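Local coordinates for iron uptake protein A2 (Synechocystis sp., PDB 2VOZ), which binds ferric iron in the periplasm, probably as a substrate-binding subunit of an ABC transporter that imports the metal, at residues B[92-95]-B[99-102]; B[34-39]-B[279-284]; B[177-182]-B[330-335]; B[124-129]-B[283-288]; B[248-253]-B[257-262]. All coordinates share one frame; numbering follows the deposited sequence. Where two conformers were deposited one is given.

Contact 1: B[92-95]-B[99-102]; sequences WRAE and LFQP
Leu99 and Phe100 each set CG anti to their own carbonyl carbon (chi1 -67° in both), and from these torsions the leucine comes to lie beside the carbonyl of Ala94 while the phenylalanine ring reaches its methyl group. The contact closes the C-terminal end of helix 88-96 in a type II periplasmic binding protein fold. One backbone bond crosses the contact: Leu99 N donates to Ala94 O at 3.1 Å with an N-H...O angle of 154°, the donor tilted 29° from the carbonyl plane. The N-H of Leu99 thus bonds back to the carbonyl five residues earlier, at the end of the helix. Leu99 CB and CG both lie 3.4 Å from Ala94 O, so the leucine stem flanks the bond. Ala94 CB meets Phe100 CE1 at 3.5 Å and approaches the ring obliquely. Glu95 meets the ring chiefly through its backbone N, while its OE2 bonds Trp123 NE1, and the ring of Trp123 also meets that of Phe100. Leu83 of strand 82-86 touches both Ala94 and Phe100, which places the helix end against the sheet. A water adds a second, indirect link: Phe100 N donates to it at 2.9 Å, and it donates in turn, weakly, to Glu95 O at 3.3 Å.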
# COMPACT_ATOMS: atom_id res chain seq x y z
N TRP B 92 -21.32 11.77 18.47
CA TRP B 92 -21.83 12.26 19.75
C TRP B 92 -20.67 12.47 20.75
O TRP B 92 -20.67 13.46 21.49
CB TRP B 92 -22.88 11.27 20.29
CG TRP B 92 -23.34 11.55 21.72
CD1 TRP B 92 -24.36 12.38 22.08
CD2 TRP B 92 -22.82 10.99 22.93
NE1 TRP B 92 -24.51 12.38 23.44
CE2 TRP B 92 -23.58 11.54 24.00
CE3 TRP B 92 -21.77 10.11 23.23
CZ2 TRP B 92 -23.34 11.24 25.33
CZ3 TRP B 92 -21.53 9.79 24.57
CH2 TRP B 92 -22.33 10.35 25.60
N ARG B 93 -19.70 11.58 20.81
CA ARG B 93 -18.56 11.81 21.72
C ARG B 93 -17.82 13.09 21.38
O ARG B 93 -17.40 13.83 22.28
CB ARG B 93 -17.60 10.64 21.74
CG ARG B 93 -18.23 9.41 22.32
CD ARG B 93 -17.17 8.31 22.52
NE ARG B 93 -17.84 7.06 22.86
CZ ARG B 93 -17.26 5.86 22.81
NH1 ARG B 93 -17.97 4.79 23.14
NH2 ARG B 93 -15.97 5.74 22.47
N ALA B 94 -17.69 13.37 20.08
CA ALA B 94 -17.09 14.63 19.62
C ALA B 94 -17.93 15.85 20.06
O ALA B 94 -17.41 16.85 20.55
CB ALA B 94 -16.94 14.62 18.09
N GLU B 95 -19.24 15.74 19.87
CA GLU B 95 -20.23 16.73 20.24
C GLU B 95 -20.13 17.03 21.73
O GLU B 95 -20.13 18.19 22.17
CB GLU B 95 -21.56 16.06 19.96
CG GLU B 95 -22.58 16.80 19.21
CD GLU B 95 -23.90 16.09 19.43
OE1 GLU B 95 -24.65 16.56 20.33
OE2 GLU B 95 -24.13 15.03 18.80
N LEU B 99 -16.77 19.86 20.29
CA LEU B 99 -15.82 20.04 19.19
C LEU B 99 -16.41 20.73 17.96
O LEU B 99 -15.65 21.27 17.15
CB LEU B 99 -15.20 18.70 18.78
CG LEU B 99 -14.28 18.08 19.86
CD1 LEU B 99 -13.46 16.97 19.25
CD2 LEU B 99 -13.37 19.13 20.49
N PHE B 100 -17.73 20.63 17.80
CA PHE B 100 -18.41 21.09 16.58
C PHE B 100 -19.05 22.46 16.75
O PHE B 100 -19.52 22.83 17.83
CB PHE B 100 -19.52 20.11 16.15
CG PHE B 100 -19.00 18.76 15.68
CD1 PHE B 100 -19.48 17.60 16.26
CD2 PHE B 100 -18.10 18.67 14.62
CE1 PHE B 100 -19.03 16.32 15.85
CE2 PHE B 100 -17.60 17.38 14.20
CZ PHE B 100 -18.10 16.22 14.83
N GLN B 101 -19.05 23.21 15.65
CA GLN B 101 -19.93 24.38 15.54
C GLN B 101 -21.10 24.06 14.63
O GLN B 101 -20.96 23.34 13.64
CB GLN B 101 -19.20 25.60 15.01
CG GLN B 101 -18.52 25.47 13.65
CD GLN B 101 -17.88 26.75 13.19
OE1 GLN B 101 -18.57 27.78 13.01
NE2 GLN B 101 -16.57 26.71 12.96
N PRO B 102 -22.25 24.67 14.91
CA PRO B 102 -23.37 24.47 13.99
C PRO B 102 -23.16 25.20 12.67
O PRO B 102 -22.58 26.29 12.61
CB PRO B 102 -24.57 25.04 14.75
CG PRO B 102 -23.97 26.09 15.69
CD PRO B 102 -22.59 25.55 16.05
O HOH W 1 -19.99 20.34 19.61

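Contact 2: B[34-39]-B[279-284]; sequences RTINLY and IAFLEY
Ala280 O accepts the backbone N of Tyr284 at 2.9 Å, an ordinary helical bond in the turn that presents Ala280 CB to Arg34 and Phe281 to Ile36. No hydrogen bond joins the two segments. Helix 275-285 covers strand 35-40 of the mixed sheet, the alpha/beta layering of a periplasmic binding protein lobe. The central interaction is a CH-pi contact: Ile36 CD1 stands 3.8 Å from the centroid of the Phe281 ring, 19° off its normal, and comes nearest CG at 3.6 Å. Phe281 extends anti to its backbone nitrogen (chi1 180°), which carries the ring out to the strand. Leu38 CD2 approaches the far end of that ring obliquely, 4.1 Å from CZ. Phe54 of helix 48-54 meets Phe281 edge-to-face, adding a second aromatic to this buried patch. With the Phe281 ring cut back to an alanine, Ile36 CD1 would probably lose the aromatic face it packs on and a gap would open between helix and strand. Nearer the surface the Arg34 chain bends at its third torsion, laying one guanidinium face over a methyl group: Ala280 CB lies 3.5 Å from Arg34 NH1, offset toward the rim of the group.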
# COMPACT_ATOMS: atom_id res chain seq x y z
N ARG B 34 -8.92 25.47 -2.94
CA ARG B 34 -9.59 25.45 -1.64
C ARG B 34 -8.79 24.51 -0.79
O ARG B 34 -8.26 23.50 -1.27
CB ARG B 34 -11.01 24.91 -1.75
CG ARG B 34 -11.84 25.63 -2.78
CD ARG B 34 -13.31 25.61 -2.45
NE ARG B 34 -13.62 26.62 -1.45
CZ ARG B 34 -14.79 27.24 -1.31
NH1 ARG B 34 -15.81 26.99 -2.14
NH2 ARG B 34 -14.93 28.14 -0.34
N THR B 35 -8.71 24.82 0.49
CA THR B 35 -7.95 23.99 1.38
C THR B 35 -8.69 23.80 2.69
O THR B 35 -9.37 24.71 3.19
CB THR B 35 -6.52 24.56 1.61
OG1 THR B 35 -5.77 23.64 2.42
CG2 THR B 35 -6.55 25.93 2.27
N ILE B 36 -8.59 22.58 3.20
CA ILE B 36 -9.09 22.28 4.55
C ILE B 36 -8.18 21.27 5.23
O ILE B 36 -7.44 20.53 4.58
CB ILE B 36 -10.51 21.68 4.53
CG1 ILE B 36 -10.53 20.39 3.70
CG2 ILE B 36 -11.55 22.70 4.05
CD1 ILE B 36 -11.70 19.49 4.07
N ASN B 37 -8.28 21.23 6.56
CA ASN B 37 -7.61 20.21 7.35
C ASN B 37 -8.69 19.24 7.80
O ASN B 37 -9.54 19.57 8.64
CB ASN B 37 -6.93 20.86 8.56
CG ASN B 37 -5.94 21.92 8.14
OD1 ASN B 37 -5.14 21.69 7.23
ND2 ASN B 37 -6.03 23.10 8.74
N LEU B 38 -8.66 18.06 7.20
CA LEU B 38 -9.63 17.02 7.47
C LEU B 38 -9.06 16.01 8.44
O LEU B 38 -8.06 15.36 8.12
CB LEU B 38 -10.02 16.34 6.15
CG LEU B 38 -10.96 15.13 6.28
CD1 LEU B 38 -12.29 15.57 6.91
CD2 LEU B 38 -11.21 14.54 4.88
N TYR B 39 -9.67 15.88 9.60
CA TYR B 39 -9.31 14.85 10.56
C TYR B 39 -10.34 13.75 10.32
O TYR B 39 -11.53 13.99 10.48
CB TYR B 39 -9.48 15.35 12.00
CG TYR B 39 -8.43 16.34 12.49
CD1 TYR B 39 -7.88 17.30 11.65
CD2 TYR B 39 -8.04 16.35 13.83
CE1 TYR B 39 -6.93 18.25 12.13
CE2 TYR B 39 -7.10 17.29 14.33
CZ TYR B 39 -6.56 18.22 13.46
OH TYR B 39 -5.68 19.17 13.92
N ILE B 279 -17.43 24.14 4.99
CA ILE B 279 -18.83 24.00 4.63
C ILE B 279 -18.93 23.55 3.18
O ILE B 279 -19.71 22.64 2.86
CB ILE B 279 -19.62 25.30 4.91
CG1 ILE B 279 -19.63 25.56 6.43
CG2 ILE B 279 -21.03 25.27 4.23
CD1 ILE B 279 -20.14 26.93 6.76
N ALA B 280 -18.11 24.14 2.31
CA ALA B 280 -18.09 23.77 0.89
C ALA B 280 -17.74 22.28 0.71
O ALA B 280 -18.28 21.60 -0.16
CB ALA B 280 -17.10 24.66 0.13
N PHE B 281 -16.83 21.81 1.56
CA PHE B 281 -16.42 20.44 1.53
C PHE B 281 -17.60 19.54 1.92
O PHE B 281 -17.86 18.56 1.23
CB PHE B 281 -15.23 20.17 2.45
CG PHE B 281 -14.81 18.74 2.43
CD1 PHE B 281 -14.11 18.24 1.33
CD2 PHE B 281 -15.13 17.90 3.49
CE1 PHE B 281 -13.69 16.92 1.30
CE2 PHE B 281 -14.71 16.55 3.44
CZ PHE B 281 -14.02 16.08 2.35
N LEU B 282 -18.32 19.87 3.00
CA LEU B 282 -19.51 19.07 3.39
C LEU B 282 -20.52 19.04 2.26
O LEU B 282 -21.07 17.99 1.93
CB LEU B 282 -20.18 19.60 4.67
CG LEU B 282 -19.34 19.52 5.96
CD1 LEU B 282 -20.20 20.11 7.04
CD2 LEU B 282 -18.91 18.07 6.25
N GLU B 283 -20.73 20.18 1.62
CA GLU B 283 -21.64 20.23 0.45
C GLU B 283 -21.19 19.32 -0.68
O GLU B 283 -22.01 18.62 -1.33
CB GLU B 283 -21.84 21.67 -0.06
CG GLU B 283 -22.58 22.49 1.01
CD GLU B 283 -22.67 24.00 0.74
OE1 GLU B 283 -21.99 24.52 -0.19
OE2 GLU B 283 -23.43 24.65 1.49
N TYR B 284 -19.88 19.34 -0.93
CA TYR B 284 -19.31 18.48 -1.94
C TYR B 284 -19.52 16.99 -1.61
O TYR B 284 -19.92 16.22 -2.47
CB TYR B 284 -17.82 18.80 -2.12
CG TYR B 284 -17.09 17.77 -2.95
CD1 TYR B 284 -17.28 17.68 -4.34
CD2 TYR B 284 -16.17 16.89 -2.32
CE1 TYR B 284 -16.60 16.73 -5.08
CE2 TYR B 284 -15.48 15.93 -3.07
CZ TYR B 284 -15.69 15.88 -4.45
OH TYR B 284 -14.98 14.91 -5.16

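Contact 3: B[177-182]-B[330-335]; sequences RIAIHG and GRYQPD
Tyr332 lays its ring across the side of helix 168-181, with the backbone N of Ala179 over one face and Ile178 coming in at a slant. Ala179 N lies 4.0 Å above the ring plane of Tyr332, displaced toward the rim, and Ala179 CB touches Tyr332 CE2 at 3.6 Å. On the other half of the ring, Ile178 CG2 reaches Tyr332 CD1, also at 3.6 Å; this methyl branch is anti to the backbone nitrogen of Ile178, while the longer branch runs on to Asp335, bringing Ile178 CD1 within 3.7 Å of Asp335 CB. The opposite face of Tyr332 carries the aliphatic Arg331 CG, and Asp335 OD1 lies in the plane of the ring at its edge. No direct hydrogen bond crosses the segments. Instead a water joins them at the polar end: it donates to Ala179 O at 3.1 Å and is 2.6 Å from Tyr332 OH, which fastens the hydroxyl to the last turn of the helix. Just beyond, Gly182 leaves the helical conformation with positive phi while its N still bonds to Ile178 O at 2.8 Å. Tyr332 itself is the N-cap residue between helices 327-331 and 333-342. The result is largely apolar packing, with one water bridge, of one helix against the break between two others, here joining the C-terminal helices of a type II periplasmic binding protein to the helix whose first turn carries the iron ligand Tyr169.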
# COMPACT_ATOMS: atom_id res chain seq x y z
N ARG B 177 -32.93 1.28 20.74
CA ARG B 177 -34.03 0.58 21.38
C ARG B 177 -34.51 1.39 22.58
O ARG B 177 -35.73 1.46 22.81
CB ARG B 177 -33.64 -0.83 21.82
CG ARG B 177 -33.22 -1.78 20.69
CD ARG B 177 -34.25 -1.80 19.53
NE ARG B 177 -33.83 -0.90 18.48
CZ ARG B 177 -34.39 -0.84 17.26
NH1 ARG B 177 -33.89 -0.01 16.35
NH2 ARG B 177 -35.44 -1.60 16.99
N ILE B 178 -33.58 1.98 23.34
CA ILE B 178 -33.99 2.86 24.48
C ILE B 178 -34.85 4.05 23.98
O ILE B 178 -35.92 4.37 24.54
CB ILE B 178 -32.79 3.37 25.25
CG1 ILE B 178 -32.02 2.20 25.87
CG2 ILE B 178 -33.24 4.35 26.34
CD1 ILE B 178 -30.69 2.63 26.51
N ALA B 179 -34.39 4.69 22.92
CA ALA B 179 -35.09 5.83 22.33
C ALA B 179 -36.54 5.44 21.97
O ALA B 179 -37.49 6.20 22.19
CB ALA B 179 -34.32 6.34 21.09
N ILE B 180 -36.70 4.23 21.44
CA ILE B 180 -37.96 3.74 20.90
C ILE B 180 -38.86 3.19 22.01
O ILE B 180 -40.03 3.54 22.06
CB ILE B 180 -37.74 2.62 19.82
CG1 ILE B 180 -37.05 3.18 18.56
CG2 ILE B 180 -39.09 1.94 19.43
CD1 ILE B 180 -36.44 2.04 17.71
N HIS B 181 -38.31 2.36 22.90
CA HIS B 181 -39.10 1.55 23.84
C HIS B 181 -39.06 2.02 25.28
O HIS B 181 -39.87 1.55 26.11
CB HIS B 181 -38.62 0.08 23.83
CG HIS B 181 -38.74 -0.60 22.50
ND1 HIS B 181 -39.95 -0.77 21.86
CD2 HIS B 181 -37.80 -1.18 21.70
CE1 HIS B 181 -39.75 -1.41 20.72
NE2 HIS B 181 -38.46 -1.68 20.61
N GLY B 182 -38.12 2.91 25.61
CA GLY B 182 -37.82 3.23 26.99
C GLY B 182 -36.88 2.25 27.68
O GLY B 182 -36.65 1.13 27.20
N GLY B 330 -26.43 8.58 19.83
CA GLY B 330 -25.52 9.17 20.82
C GLY B 330 -26.21 9.61 22.11
O GLY B 330 -25.67 9.40 23.20
N ARG B 331 -27.39 10.19 21.98
CA ARG B 331 -28.11 10.72 23.15
C ARG B 331 -28.21 9.66 24.26
O ARG B 331 -28.02 9.97 25.43
CB ARG B 331 -29.50 11.20 22.74
CG ARG B 331 -30.35 11.70 23.92
CD ARG B 331 -31.75 12.12 23.45
NE ARG B 331 -32.63 12.35 24.60
CZ ARG B 331 -33.93 12.64 24.51
NH1 ARG B 331 -34.53 12.72 23.33
NH2 ARG B 331 -34.64 12.83 25.63
N TYR B 332 -28.56 8.42 23.88
CA TYR B 332 -28.74 7.37 24.86
C TYR B 332 -27.54 6.44 24.96
O TYR B 332 -27.68 5.32 25.49
CB TYR B 332 -29.97 6.54 24.54
CG TYR B 332 -31.23 7.33 24.64
CD1 TYR B 332 -31.81 7.57 25.89
CD2 TYR B 332 -31.85 7.83 23.51
CE1 TYR B 332 -33.00 8.32 26.01
CE2 TYR B 332 -33.03 8.58 23.61
CZ TYR B 332 -33.60 8.79 24.85
OH TYR B 332 -34.77 9.52 24.91
N GLN B 333 -26.40 6.87 24.44
CA GLN B 333 -25.18 6.06 24.64
C GLN B 333 -24.81 5.76 26.12
O GLN B 333 -24.46 4.61 26.44
CB GLN B 333 -23.97 6.68 23.90
CG GLN B 333 -22.78 5.75 23.91
CD GLN B 333 -21.58 6.31 23.20
OE1 GLN B 333 -20.59 6.62 23.84
NE2 GLN B 333 -21.67 6.46 21.88
N PRO B 334 -24.82 6.77 27.01
CA PRO B 334 -24.47 6.40 28.40
C PRO B 334 -25.44 5.37 29.02
O PRO B 334 -25.02 4.44 29.71
CB PRO B 334 -24.53 7.74 29.16
CG PRO B 334 -24.41 8.81 28.11
CD PRO B 334 -25.06 8.22 26.87
N ASP B 335 -26.72 5.54 28.71
CA ASP B 335 -27.78 4.66 29.17
C ASP B 335 -27.54 3.24 28.65
O ASP B 335 -27.72 2.27 29.37
CB ASP B 335 -29.13 5.18 28.68
CG ASP B 335 -29.32 6.73 28.88
OD1 ASP B 335 -30.31 7.06 29.56
OD2 ASP B 335 -28.54 7.62 28.35
O HOH W 2 -36.82 8.98 23.32

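Contact 4: B[124-129]-B[283-288]; sequences YGFTQR and EYLASD
Phe126 reaches Leu285 from a distorted point of its strand: together with Thr127 it faces the single residue Ser264, a classic beta bulge in the antiparallel pairing of strands 124-136 and 261-268. In this type II periplasmic binding protein fold the bulged strand packs against the C-terminal end of helix 275-285, and the phenylalanine fills the angle between them. Leu285 sits over one ring face. Its CB is 4.0 Å from the centroid of the Phe126 ring, 27° off the normal. Leu285 CB is closest to Phe126 CD1 at 3.6 Å; Leu285 CD1 stands over the ring centre, 4.0 Å above the plane. The two side chains cross at about a right angle. Ala286 takes a different place, at the ring edge and in plane, with its CB 4.0 Å from Phe126 CE1. Reduced to an alanine, the Phe126 position would probably leave Leu285 CB and CD1 without the ring they cover and open a gap between strand and helix end. No direct hydrogen bond joins the segments, but Gln291 NE2 donates to both Phe126 O and Leu285 O, a polar bridge beside the apolar one. The helix end is also tied internally, where two donors grip Tyr284 O: Ser287 N at 2.9 Å, and Ser287 OG at 2.7 Å, the latter in the carbonyl plane.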
# COMPACT_ATOMS: atom_id res chain seq x y z
N TYR B 124 -23.40 15.81 10.12
CA TYR B 124 -24.21 15.35 8.99
C TYR B 124 -23.77 13.96 8.59
O TYR B 124 -22.57 13.71 8.49
CB TYR B 124 -24.00 16.30 7.78
CG TYR B 124 -24.45 17.68 8.15
CD1 TYR B 124 -23.62 18.53 8.84
CD2 TYR B 124 -25.75 18.10 7.85
CE1 TYR B 124 -24.07 19.84 9.23
CE2 TYR B 124 -26.22 19.38 8.24
CZ TYR B 124 -25.37 20.23 8.92
OH TYR B 124 -25.82 21.47 9.31
N GLY B 125 -24.71 13.05 8.39
CA GLY B 125 -24.34 11.72 7.85
C GLY B 125 -24.06 11.81 6.36
O GLY B 125 -24.76 12.52 5.62
N PHE B 126 -22.97 11.15 5.94
CA PHE B 126 -22.64 11.07 4.53
C PHE B 126 -22.70 9.67 3.93
O PHE B 126 -22.81 9.56 2.70
CB PHE B 126 -21.29 11.74 4.25
CG PHE B 126 -21.36 13.20 4.45
CD1 PHE B 126 -21.97 14.02 3.46
CD2 PHE B 126 -20.91 13.77 5.62
CE1 PHE B 126 -22.06 15.40 3.64
CE2 PHE B 126 -21.03 15.14 5.83
CZ PHE B 126 -21.60 15.95 4.84
N THR B 127 -22.61 8.63 4.76
CA THR B 127 -22.94 7.27 4.30
C THR B 127 -23.77 6.64 5.38
O THR B 127 -23.80 7.14 6.51
CB THR B 127 -21.66 6.41 4.09
OG1 THR B 127 -21.05 6.18 5.36
CG2 THR B 127 -20.70 7.11 3.14
N GLN B 128 -24.42 5.53 5.06
CA GLN B 128 -25.15 4.80 6.07
C GLN B 128 -24.91 3.30 5.93
O GLN B 128 -24.53 2.81 4.87
CB GLN B 128 -26.64 5.17 6.06
CG GLN B 128 -27.35 4.81 4.84
CD GLN B 128 -28.80 5.32 4.80
OE1 GLN B 128 -29.56 5.21 5.77
NE2 GLN B 128 -29.18 5.87 3.67
N ARG B 129 -25.01 2.61 7.07
CA ARG B 129 -24.86 1.16 7.12
C ARG B 129 -26.06 0.67 7.91
O ARG B 129 -26.70 1.45 8.63
CB ARG B 129 -23.55 0.74 7.86
CG ARG B 129 -23.39 1.28 9.31
CD ARG B 129 -22.68 2.67 9.42
NE ARG B 129 -21.36 2.63 8.80
CZ ARG B 129 -20.27 2.08 9.37
NH1 ARG B 129 -20.35 1.57 10.60
NH2 ARG B 129 -19.12 2.02 8.71
N GLU B 283 -20.73 20.18 1.62
CA GLU B 283 -21.64 20.23 0.45
C GLU B 283 -21.19 19.32 -0.68
O GLU B 283 -22.01 18.62 -1.33
CB GLU B 283 -21.84 21.67 -0.06
CG GLU B 283 -22.58 22.49 1.01
CD GLU B 283 -22.67 24.00 0.74
OE1 GLU B 283 -21.99 24.52 -0.19
OE2 GLU B 283 -23.43 24.65 1.49
N TYR B 284 -19.88 19.34 -0.93
CA TYR B 284 -19.31 18.48 -1.94
C TYR B 284 -19.52 16.99 -1.61
O TYR B 284 -19.92 16.22 -2.47
CB TYR B 284 -17.82 18.80 -2.12
CG TYR B 284 -17.09 17.77 -2.95
CD1 TYR B 284 -17.28 17.68 -4.34
CD2 TYR B 284 -16.17 16.89 -2.32
CE1 TYR B 284 -16.60 16.73 -5.08
CE2 TYR B 284 -15.48 15.93 -3.07
CZ TYR B 284 -15.69 15.88 -4.45
OH TYR B 284 -14.98 14.91 -5.16
N LEU B 285 -19.26 16.59 -0.36
CA LEU B 285 -19.45 15.20 0.02
C LEU B 285 -20.91 14.76 -0.15
O LEU B 285 -21.17 13.56 -0.26
CB LEU B 285 -19.07 15.03 1.49
CG LEU B 285 -17.60 14.88 1.88
CD1 LEU B 285 -17.58 14.39 3.31
CD2 LEU B 285 -16.87 13.88 0.98
N ALA B 286 -21.84 15.72 -0.12
CA ALA B 286 -23.27 15.42 -0.34
C ALA B 286 -23.67 15.44 -1.83
O ALA B 286 -24.83 15.18 -2.18
CB ALA B 286 -24.14 16.40 0.42
N SER B 287 -22.74 15.75 -2.71
CA SER B 287 -23.05 15.77 -4.14
C SER B 287 -23.18 14.35 -4.73
O SER B 287 -22.63 13.38 -4.16
CB SER B 287 -22.00 16.60 -4.88
OG SER B 287 -20.79 15.89 -4.99
N ASP B 288 -23.90 14.20 -5.85
CA ASP B 288 -24.13 12.84 -6.39
C ASP B 288 -22.86 12.12 -6.76
O ASP B 288 -22.76 10.91 -6.54
CB ASP B 288 -25.03 12.91 -7.63
CG ASP B 288 -26.45 13.34 -7.32
OD1 ASP B 288 -26.84 13.45 -6.14
OD2 ASP B 288 -27.19 13.54 -8.32

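Contact 5: B[248-253]-B[257-262]; sequences FFPNTG and RGTHVN
Thr259 OG1 donates to Pro250 O at 2.8 Å, lying in the carbonyl plane with a C=O...O angle of 154°, and so satisfies a buried hydroxyl and a loop carbonyl together. The hydroxyl stands anti to the Thr259 carbonyl carbon (chi1 -60°), the position that aims it at the carbonyl oxygen of Pro250. Pro250 O also receives a CA-H...O contact from Thr259 CA at 3.3 Å. One residue on, Asn251 O accepts Gly258 N at 2.8 Å, but the N-H...O angle of 116° makes this bond weak. A water supplies a further link, accepting from Asn251 ND2 at 2.9 Å and from Arg257 N at 2.8 Å. The rest of the Asn251 amide is held outside the loop: OD1 takes Tyr148 N, and ND2 also bonds Glu149 OE1. Arg257 directs its guanidinium away to a salt bridge with Asp322. Apolar contacts are modest; Thr252 CG2 runs beside Thr259, 3.4 Å from its OG1. The loop joins strands 245-248 and 261-268, both antiparallel partners of strand 124-136. Its chemistry implies a closure made mainly of backbone carbonyls, one threonine hydroxyl and a water, with the asparagine amide linking it to the neighbouring loop.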
# COMPACT_ATOMS: atom_id res chain seq x y z
N PHE B 248 -30.19 -11.10 6.64
CA PHE B 248 -31.61 -10.84 6.82
C PHE B 248 -31.79 -9.42 7.36
O PHE B 248 -31.20 -9.10 8.41
CB PHE B 248 -32.19 -11.85 7.83
CG PHE B 248 -33.64 -11.61 8.17
CD1 PHE B 248 -34.66 -12.14 7.33
CD2 PHE B 248 -34.00 -10.89 9.30
CE1 PHE B 248 -36.02 -11.92 7.64
CE2 PHE B 248 -35.36 -10.65 9.62
CZ PHE B 248 -36.36 -11.17 8.79
N PHE B 249 -32.59 -8.60 6.67
CA PHE B 249 -32.94 -7.28 7.17
C PHE B 249 -34.06 -7.39 8.20
O PHE B 249 -35.19 -7.77 7.84
CB PHE B 249 -33.38 -6.32 6.06
CG PHE B 249 -32.28 -5.86 5.14
CD1 PHE B 249 -31.38 -4.87 5.53
CD2 PHE B 249 -32.17 -6.41 3.86
CE1 PHE B 249 -30.36 -4.45 4.67
CE2 PHE B 249 -31.15 -5.98 3.00
CZ PHE B 249 -30.24 -5.01 3.42
N PRO B 250 -33.77 -7.06 9.46
CA PRO B 250 -34.81 -7.08 10.47
C PRO B 250 -35.70 -5.83 10.50
O PRO B 250 -35.33 -4.76 9.99
CB PRO B 250 -34.01 -7.14 11.77
CG PRO B 250 -32.83 -6.27 11.44
CD PRO B 250 -32.46 -6.70 10.05
N ASN B 251 -36.83 -5.99 11.17
CA ASN B 251 -37.74 -4.90 11.54
C ASN B 251 -38.34 -4.20 10.32
O ASN B 251 -38.61 -3.00 10.39
CB ASN B 251 -37.01 -3.87 12.43
CG ASN B 251 -36.74 -4.41 13.81
OD1 ASN B 251 -36.00 -5.35 13.94
ND2 ASN B 251 -37.36 -3.83 14.84
N THR B 252 -38.53 -4.92 9.23
CA THR B 252 -39.14 -4.32 8.03
C THR B 252 -40.58 -4.78 7.84
O THR B 252 -41.24 -4.36 6.87
CB THR B 252 -38.34 -4.65 6.75
OG1 THR B 252 -38.56 -6.01 6.39
CG2 THR B 252 -36.84 -4.42 6.97
N GLY B 253 -41.06 -5.61 8.77
CA GLY B 253 -42.43 -6.13 8.72
C GLY B 253 -43.47 -5.06 8.96
O GLY B 253 -43.16 -3.94 9.39
N ARG B 257 -40.73 -0.57 12.51
CA ARG B 257 -40.22 0.77 12.17
C ARG B 257 -39.27 0.80 10.98
O ARG B 257 -39.19 1.80 10.29
CB ARG B 257 -39.47 1.34 13.37
CG ARG B 257 -40.35 1.58 14.62
CD ARG B 257 -39.46 2.02 15.78
NE ARG B 257 -38.71 3.22 15.43
CZ ARG B 257 -39.13 4.47 15.61
NH1 ARG B 257 -38.37 5.49 15.23
NH2 ARG B 257 -40.34 4.70 16.15
N GLY B 258 -38.49 -0.26 10.82
CA GLY B 258 -37.43 -0.27 9.79
C GLY B 258 -36.17 -0.82 10.44
O GLY B 258 -36.05 -0.87 11.66
N THR B 259 -35.21 -1.18 9.59
CA THR B 259 -33.96 -1.74 10.08
C THR B 259 -33.17 -0.62 10.79
O THR B 259 -33.19 0.53 10.39
CB THR B 259 -33.15 -2.21 8.85
OG1 THR B 259 -33.91 -3.21 8.14
CG2 THR B 259 -31.77 -2.75 9.27
N HIS B 260 -32.38 -0.98 11.78
CA HIS B 260 -31.57 0.02 12.46
C HIS B 260 -30.49 0.49 11.47
O HIS B 260 -29.78 -0.32 10.91
CB HIS B 260 -30.91 -0.61 13.68
CG HIS B 260 -29.87 0.25 14.32
ND1 HIS B 260 -30.18 1.29 15.15
CD2 HIS B 260 -28.51 0.20 14.26
CE1 HIS B 260 -29.07 1.86 15.58
NE2 HIS B 260 -28.04 1.22 15.05
N VAL B 261 -30.42 1.79 11.25
CA VAL B 261 -29.33 2.33 10.42
C VAL B 261 -28.43 3.23 11.28
O VAL B 261 -28.83 3.71 12.37
CB VAL B 261 -29.84 3.06 9.18
CG1 VAL B 261 -30.52 2.06 8.22
CG2 VAL B 261 -30.76 4.23 9.59
N ASN B 262 -27.19 3.39 10.84
CA ASN B 262 -26.27 4.28 11.49
C ASN B 262 -25.46 4.93 10.37
O ASN B 262 -25.55 4.50 9.23
CB ASN B 262 -25.37 3.48 12.44
CG ASN B 262 -24.83 4.32 13.56
OD1 ASN B 262 -24.62 5.53 13.41
ND2 ASN B 262 -24.58 3.68 14.71
O HOH W 3 -39.61 -2.03 14.57

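Overall arrangement
Contacts 2 and 4 use successive turns of helix 275-285, share Glu283 and Tyr284, and have centres 12 Å apart; Leu282 O lies 3.3 Å from Phe126 CE1 between them. Contact 4 meets contact 5 through the sheet, where Arg129 N and Asn262 O are 2.9 Å apart in a probable hydrogen bond. Contacts 1 and 3 join through Arg93 NE and Gln333 OE1, at 3.0 Å, and contact 3 touches contact 5 where Ile180 packs on Arg257. Contacts 2 and 5 lie on opposite sides of the chain's centre, 32 Å apart. Each comes near iron-binding residues: the Leu38 side chain is about 7 Å from that of His43, the Phe249 side chain about 10 Å from that of Tyr225.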